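Long-range contacts in MaoC domain protein dehydratase (Chloroflexus aurantiacus, PDB 4E3E), which catalyses the reversible dehydration of beta-methylmalyl-CoA to mesaconyl-CoA in the glyoxylate assimilation cycle: residues 73-78 with 224-229; 82-87 with 146-151. All coordinates share one frame; numbering follows the deposited sequence.

Interactions 1 and 2 lie at neighbouring places in a hotdog fold, with centres about 15 Å apart. Helix 65-80 carries residues 73-78 of interaction 1, and strand 84-95, next along the chain, carries most of 82-87. Both segments of interaction 2 fall between the two of interaction 1 in sequence. Interaction 2 pairs two adjacent strands of the large antiparallel sheet. Interaction 1 joins the helix packed on that sheet to a loop far along the sequence. The two meet directly, with Phe73 CE2 4.3 Å from Asn87 OD1. Asn87 is a probable substrate-binding residue, judged by similarity, so the helix packs beside the likely substrate site.

Interaction 1. Residues 73-78 with 224-229; sequences FGKTVP and LYQNTA
Val77 of helix 65-80 packs both its methyls against the side-chain amide of Asn227. Val77 CG2 lies 3.8 Å from Asn227 ND2, and Val77 CG1 lies 3.7 Å from Asn227 OD1. ND2 also reaches the edge of the Phe73 ring, 4.0 Å from CE1 and near the ring plane. The ring and amide planes are 32° apart. Asn227 OD1 accepts a nearly straight bond from Ala229 N at 3.1 Å, an Asx turn that fixes the rotation of the amide. An alanine in place of Asn227 would probably leave Ala229 N without this acceptor and open a gap beside Val77 and Phe73. Gly74 CA comes within 4.2 Å of Asn227 CA; a CB on Gly74 would collide with Tyr225 O. The Lys75 chain bends at chi2 (-66°), and NZ donates to Gln226 OE1 at 2.8 Å from above the carbonyl plane. Thr24 O and a water bound to Gln226 O also accept from this buried, probably charged, ammonium group. Gln226 NE2 bonds to Ser42 O and Ser48 OG of the second subunit. Gln226 has positive phi and forms the Schellman motif ending helix 215-224, here set against the sheet-packed helix of a hotdog fold.

Interaction 2. Residues 82-87 with 146-151; sequences LNAIAN and VMVRKR
Ile85 CG1 stands anti to its carbonyl carbon (chi1 -54°), chi2 (-74°) places CD1, and Arg149 CG is also anti to its carbonyl carbon (chi1 -70°). The backbones form a classic beta bulge between antiparallel strands 84-95 and 138-149 of the hotdog sheet. The Ile85 and Arg149 side chains cross at about a right angle, and Ile85 CD1 comes 3.7 Å from Arg149 CG. CD1 also lies over one face of the guanidinium. Two residues, Ile85 and Ala86, sit opposite the single Met147, which is present as selenomethionine. Ile85 N donates to Met147 O at 2.6 Å, and Met147 N donates to Ala86 O at 2.9 Å. Beyond the bulge, Arg149 N donates to Asn83 O at 3.0 Å. On one face of the sheet Ala84 CB packs 4.2 Å from Val146 CB, and Val148 CG2 lies a little farther from it. Ala86 and Met147 point to the other face. Ile85, Ala86 and Asn87 probably belong to the substrate site. The bulge falls where the chain turns a corner at Ile85. Asn87 OD1 accepts from Arg144 NH1, and Asn83 ND2 bonds to Asn9 O and Pro7 O. Asn83 O also receives a methyl contact, with Val148 CG1 3.4 Å away.

Interaction 1. Residues 73-78 with 224-229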
loop_
_atom_site.group_PDB
_atom_site.type_symbol
_atom_site.label_atom_id
_atom_site.label_comp_id
_atom_site.label_asym_id
_atom_site.label_seq_id
_atom_site.Cartn_x
_atom_site.Cartn_y
_atom_site.Cartn_z
ATOM N N PHE A 73 -20.113 0.538 0.575
ATOM C CA PHE A 73 -20.414 -0.661 1.379
ATOM C C PHE A 73 -19.746 -0.619 2.749
ATOM O O PHE A 73 -20.406 -0.840 3.775
ATOM C CB PHE A 73 -20.021 -1.923 0.602
ATOM C CG PHE A 73 -20.347 -3.229 1.299
ATOM C CD1 PHE A 73 -19.569 -3.705 2.350
ATOM C CD2 PHE A 73 -21.409 -4.026 0.846
ATOM C CE1 PHE A 73 -19.852 -4.944 2.955
ATOM C CE2 PHE A 73 -21.688 -5.252 1.438
ATOM C CZ PHE A 73 -20.912 -5.717 2.501
ATOM N N GLY A 74 -18.445 -0.339 2.774
ATOM C CA GLY A 74 -17.696 -0.281 4.033
ATOM C C GLY A 74 -18.291 0.650 5.084
ATOM O O GLY A 74 -18.345 0.298 6.255
ATOM N N LYS A 75 -18.730 1.840 4.668
ATOM C CA LYS A 75 -19.378 2.790 5.580
ATOM C C LYS A 75 -20.602 2.217 6.294
ATOM O O LYS A 75 -20.915 2.635 7.416
ATOM C CB LYS A 75 -19.845 4.050 4.842
ATOM C CG LYS A 75 -18.813 4.705 3.968
ATOM C CD LYS A 75 -17.706 5.252 4.807
ATOM C CE LYS A 75 -16.355 4.729 4.356
ATOM N NZ LYS A 75 -15.517 5.228 5.467
ATOM N N THR A 76 -21.296 1.291 5.634
ATOM C CA THR A 76 -22.555 0.751 6.163
ATOM C C THR A 76 -22.283 -0.369 7.154
ATOM O O THR A 76 -23.148 -0.705 7.978
ATOM C CB THR A 76 -23.488 0.187 5.056
ATOM O OG1 THR A 76 -23.025 -1.106 4.603
ATOM C CG2 THR A 76 -23.608 1.146 3.900
ATOM N N VAL A 77 -21.083 -0.940 7.079
ATOM C CA VAL A 77 -20.760 -2.132 7.897
ATOM C C VAL A 77 -20.961 -1.957 9.427
ATOM O O VAL A 77 -21.602 -2.819 10.066
ATOM C CB VAL A 77 -19.375 -2.710 7.542
ATOM C CG1 VAL A 77 -18.955 -3.806 8.532
ATOM C CG2 VAL A 77 -19.398 -3.262 6.117
ATOM N N PRO A 78 -20.438 -0.856 10.023
ATOM C CA PRO A 78 -20.623 -0.684 11.478
ATOM C C PRO A 78 -22.093 -0.781 11.931
ATOM O O PRO A 78 -22.369 -1.387 12.967
ATOM C CB PRO A 78 -20.071 0.732 11.735
ATOM C CG PRO A 78 -19.082 0.948 10.633
ATOM C CD PRO A 78 -19.741 0.311 9.433
ATOM N N LEU A 224 -8.669 -0.129 3.711
ATOM C CA LEU A 224 -8.793 0.974 2.745
ATOM C C LEU A 224 -10.268 1.382 2.656
ATOM O O LEU A 224 -10.596 2.572 2.520
ATOM C CB LEU A 224 -8.252 0.567 1.366
ATOM C CG LEU A 224 -8.335 1.627 0.254
ATOM C CD1 LEU A 224 -7.402 2.798 0.550
ATOM C CD2 LEU A 224 -8.019 1.030 -1.110
ATOM N N TYR A 225 -11.146 0.378 2.756
ATOM C CA TYR A 225 -12.592 0.581 2.695
ATOM C C TYR A 225 -13.165 1.043 4.038
ATOM O O TYR A 225 -14.363 1.371 4.119
ATOM C CB TYR A 225 -13.311 -0.705 2.221
ATOM C CG TYR A 225 -12.698 -1.305 0.960
ATOM C CD1 TYR A 225 -12.209 -0.472 -0.077
ATOM C CD2 TYR A 225 -12.611 -2.678 0.803
ATOM C CE1 TYR A 225 -11.626 -1.015 -1.217
ATOM C CE2 TYR A 225 -12.047 -3.241 -0.339
ATOM C CZ TYR A 225 -11.555 -2.411 -1.331
ATOM O OH TYR A 225 -11.001 -2.972 -2.434
ATOM N N GLN A 226 -12.315 1.080 5.075
ATOM C CA GLN A 226 -12.753 1.396 6.454
ATOM C C GLN A 226 -13.945 0.475 6.835
ATOM O O GLN A 226 -14.947 0.878 7.436
ATOM C CB GLN A 226 -13.014 2.902 6.598
ATOM C CG GLN A 226 -11.708 3.721 6.569
ATOM C CD GLN A 226 -11.976 5.183 6.287
ATOM O OE1 GLN A 226 -12.709 5.500 5.361
ATOM N NE2 GLN A 226 -11.411 6.083 7.108
ATOM N N ASN A 227 -13.803 -0.777 6.419
ATOM C CA ASN A 227 -14.767 -1.845 6.674
ATOM C C ASN A 227 -14.245 -2.555 7.916
ATOM O O ASN A 227 -13.100 -2.988 7.950
ATOM C CB ASN A 227 -14.839 -2.771 5.437
ATOM C CG ASN A 227 -15.647 -4.065 5.664
ATOM O OD1 ASN A 227 -15.777 -4.563 6.777
ATOM N ND2 ASN A 227 -16.187 -4.616 4.575
ATOM N N THR A 228 -15.075 -2.638 8.952
ATOM C CA THR A 228 -14.605 -3.097 10.258
ATOM C C THR A 228 -15.024 -4.501 10.654
ATOM O O THR A 228 -14.797 -4.857 11.804
ATOM C CB THR A 228 -15.134 -2.211 11.395
ATOM O OG1 THR A 228 -16.571 -2.264 11.390
ATOM C CG2 THR A 228 -14.684 -0.749 11.219
ATOM N N ALA A 229 -15.676 -5.261 9.764
ATOM C CA ALA A 229 -16.222 -6.573 10.151
ATOM C C ALA A 229 -15.101 -7.421 10.719
ATOM O O ALA A 229 -14.026 -7.499 10.142
ATOM C CB ALA A 229 -16.928 -7.283 8.979
HETATM O O HOH W 1 -16.307 3.227 7.343
#

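Interaction 2. Residues 82-87 with 146-151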
loop_
_atom_site.group_PDB
_atom_site.type_symbol
_atom_site.label_atom_id
_atom_site.label_comp_id
_atom_site.label_asym_id
_atom_site.label_seq_id
_atom_site.Cartn_x
_atom_site.Cartn_y
_atom_site.Cartn_z
ATOM N N LEU A 82 -22.154 -5.415 11.150
ATOM C CA LEU A 82 -21.233 -5.732 12.240
ATOM C C LEU A 82 -21.605 -7.067 12.918
ATOM O O LEU A 82 -20.733 -7.884 13.204
ATOM C CB LEU A 82 -21.155 -4.592 13.263
ATOM C CG LEU A 82 -20.029 -4.720 14.302
ATOM C CD1 LEU A 82 -18.652 -4.757 13.644
ATOM C CD2 LEU A 82 -20.096 -3.601 15.335
ATOM N N ASN A 83 -22.903 -7.291 13.132
ATOM C CA ASN A 83 -23.393 -8.510 13.773
ATOM C C ASN A 83 -24.060 -9.511 12.815
ATOM O O ASN A 83 -24.894 -10.319 13.228
ATOM C CB ASN A 83 -24.337 -8.136 14.915
ATOM C CG ASN A 83 -23.687 -7.196 15.899
ATOM O OD1 ASN A 83 -22.701 -7.560 16.535
ATOM N ND2 ASN A 83 -24.197 -5.959 15.993
ATOM N N ALA A 84 -23.671 -9.453 11.541
ATOM C CA ALA A 84 -24.227 -10.323 10.499
ATOM C C ALA A 84 -23.501 -11.659 10.409
ATOM O O ALA A 84 -22.293 -11.734 10.648
ATOM C CB ALA A 84 -24.204 -9.619 9.143
ATOM N N ILE A 85 -24.251 -12.708 10.066
ATOM C CA ILE A 85 -23.690 -14.035 9.763
ATOM C C ILE A 85 -23.205 -14.065 8.307
ATOM O O ILE A 85 -22.144 -14.608 8.020
ATOM C CB ILE A 85 -24.722 -15.177 9.977
ATOM C CG1 ILE A 85 -25.336 -15.135 11.388
ATOM C CG2 ILE A 85 -24.119 -16.558 9.681
ATOM C CD1 ILE A 85 -24.419 -15.596 12.500
ATOM N N ALA A 86 -23.983 -13.476 7.397
ATOM C CA ALA A 86 -23.649 -13.476 5.976
ATOM C C ALA A 86 -24.402 -12.383 5.243
ATOM O O ALA A 86 -25.486 -11.972 5.661
ATOM C CB ALA A 86 -23.963 -14.830 5.344
ATOM N N ASN A 87 -23.814 -11.907 4.151
ATOM C CA ASN A 87 -24.557 -11.120 3.190
ATOM C C ASN A 87 -25.271 -12.102 2.281
ATOM O O ASN A 87 -24.680 -13.087 1.832
ATOM C CB ASN A 87 -23.645 -10.239 2.366
ATOM C CG ASN A 87 -24.413 -9.147 1.633
ATOM O OD1 ASN A 87 -24.782 -8.130 2.228
ATOM N ND2 ASN A 87 -24.674 -9.358 0.341
ATOM N N VAL A 146 -28.921 -9.063 4.522
ATOM C CA VAL A 146 -27.942 -9.709 5.396
ATOM C C VAL A 146 -28.658 -10.520 6.469
ATOM O O VAL A 146 -29.734 -10.142 6.935
ATOM C CB VAL A 146 -27.002 -8.684 6.094
ATOM C CG1 VAL A 146 -26.022 -8.091 5.106
ATOM C CG2 VAL A 146 -27.784 -7.543 6.715
HETATM N N MSE A 147 -28.051 -11.630 6.861
HETATM C CA MSE A 147 -28.572 -12.425 7.958
HETATM C C MSE A 147 -27.873 -11.927 9.188
HETATM O O MSE A 147 -26.646 -12.009 9.281
HETATM C CB MSE A 147 -28.232 -13.879 7.707
HETATM C CG MSE A 147 -28.884 -14.672 8.831
HETATM SE SE MSE A 147 -28.517 -16.556 8.471
HETATM C CE MSE A 147 -30.002 -16.920 7.217
ATOM N N VAL A 148 -28.645 -11.388 10.130
ATOM C CA VAL A 148 -28.085 -10.768 11.337
ATOM C C VAL A 148 -28.488 -11.519 12.604
ATOM O O VAL A 148 -29.640 -11.957 12.744
ATOM C CB VAL A 148 -28.507 -9.284 11.463
ATOM C CG1 VAL A 148 -27.809 -8.604 12.640
ATOM C CG2 VAL A 148 -28.205 -8.542 10.174
ATOM N N ARG A 149 -27.534 -11.655 13.522
ATOM C CA ARG A 149 -27.788 -12.247 14.825
ATOM C C ARG A 149 -28.811 -11.454 15.624
ATOM O O ARG A 149 -28.835 -10.217 15.593
ATOM C CB ARG A 149 -26.507 -12.293 15.655
ATOM C CG ARG A 149 -25.459 -13.273 15.184
ATOM C CD ARG A 149 -24.291 -13.269 16.155
ATOM N NE ARG A 149 -23.147 -13.984 15.602
ATOM C CZ ARG A 149 -22.156 -13.415 14.919
ATOM N NH1 ARG A 149 -22.134 -12.103 14.701
ATOM N NH2 ARG A 149 -21.173 -14.164 14.456
ATOM N N LYS A 150 -29.654 -12.182 16.345
ATOM C CA LYS A 150 -30.440 -11.587 17.403
ATOM C C LYS A 150 -29.570 -11.593 18.648
ATOM O O LYS A 150 -28.870 -12.572 18.913
ATOM C CB LYS A 150 -31.716 -12.385 17.647
ATOM C CG LYS A 150 -32.809 -12.129 16.627
ATOM C CD LYS A 150 -34.049 -12.972 16.891
ATOM C CE LYS A 150 -34.833 -12.484 18.103
ATOM N NZ LYS A 150 -36.109 -13.236 18.276
ATOM N N ARG A 151 -29.590 -10.497 19.397
ATOM C CA ARG A 151 -28.903 -10.455 20.684
ATOM C C ARG A 151 -29.658 -11.331 21.680
ATOM O O ARG A 151 -29.062 -12.171 22.356
ATOM C CB ARG A 151 -28.786 -9.018 21.182
ATOM C CG ARG A 151 -28.105 -8.858 22.536
ATOM C CD ARG A 151 -28.168 -7.414 23.005
ATOM N NE ARG A 151 -29.511 -6.874 22.806
ATOM C CZ ARG A 151 -29.867 -6.055 21.819
ATOM N NH1 ARG A 151 -28.973 -5.636 20.927
ATOM N NH2 ARG A 151 -31.126 -5.647 21.730
#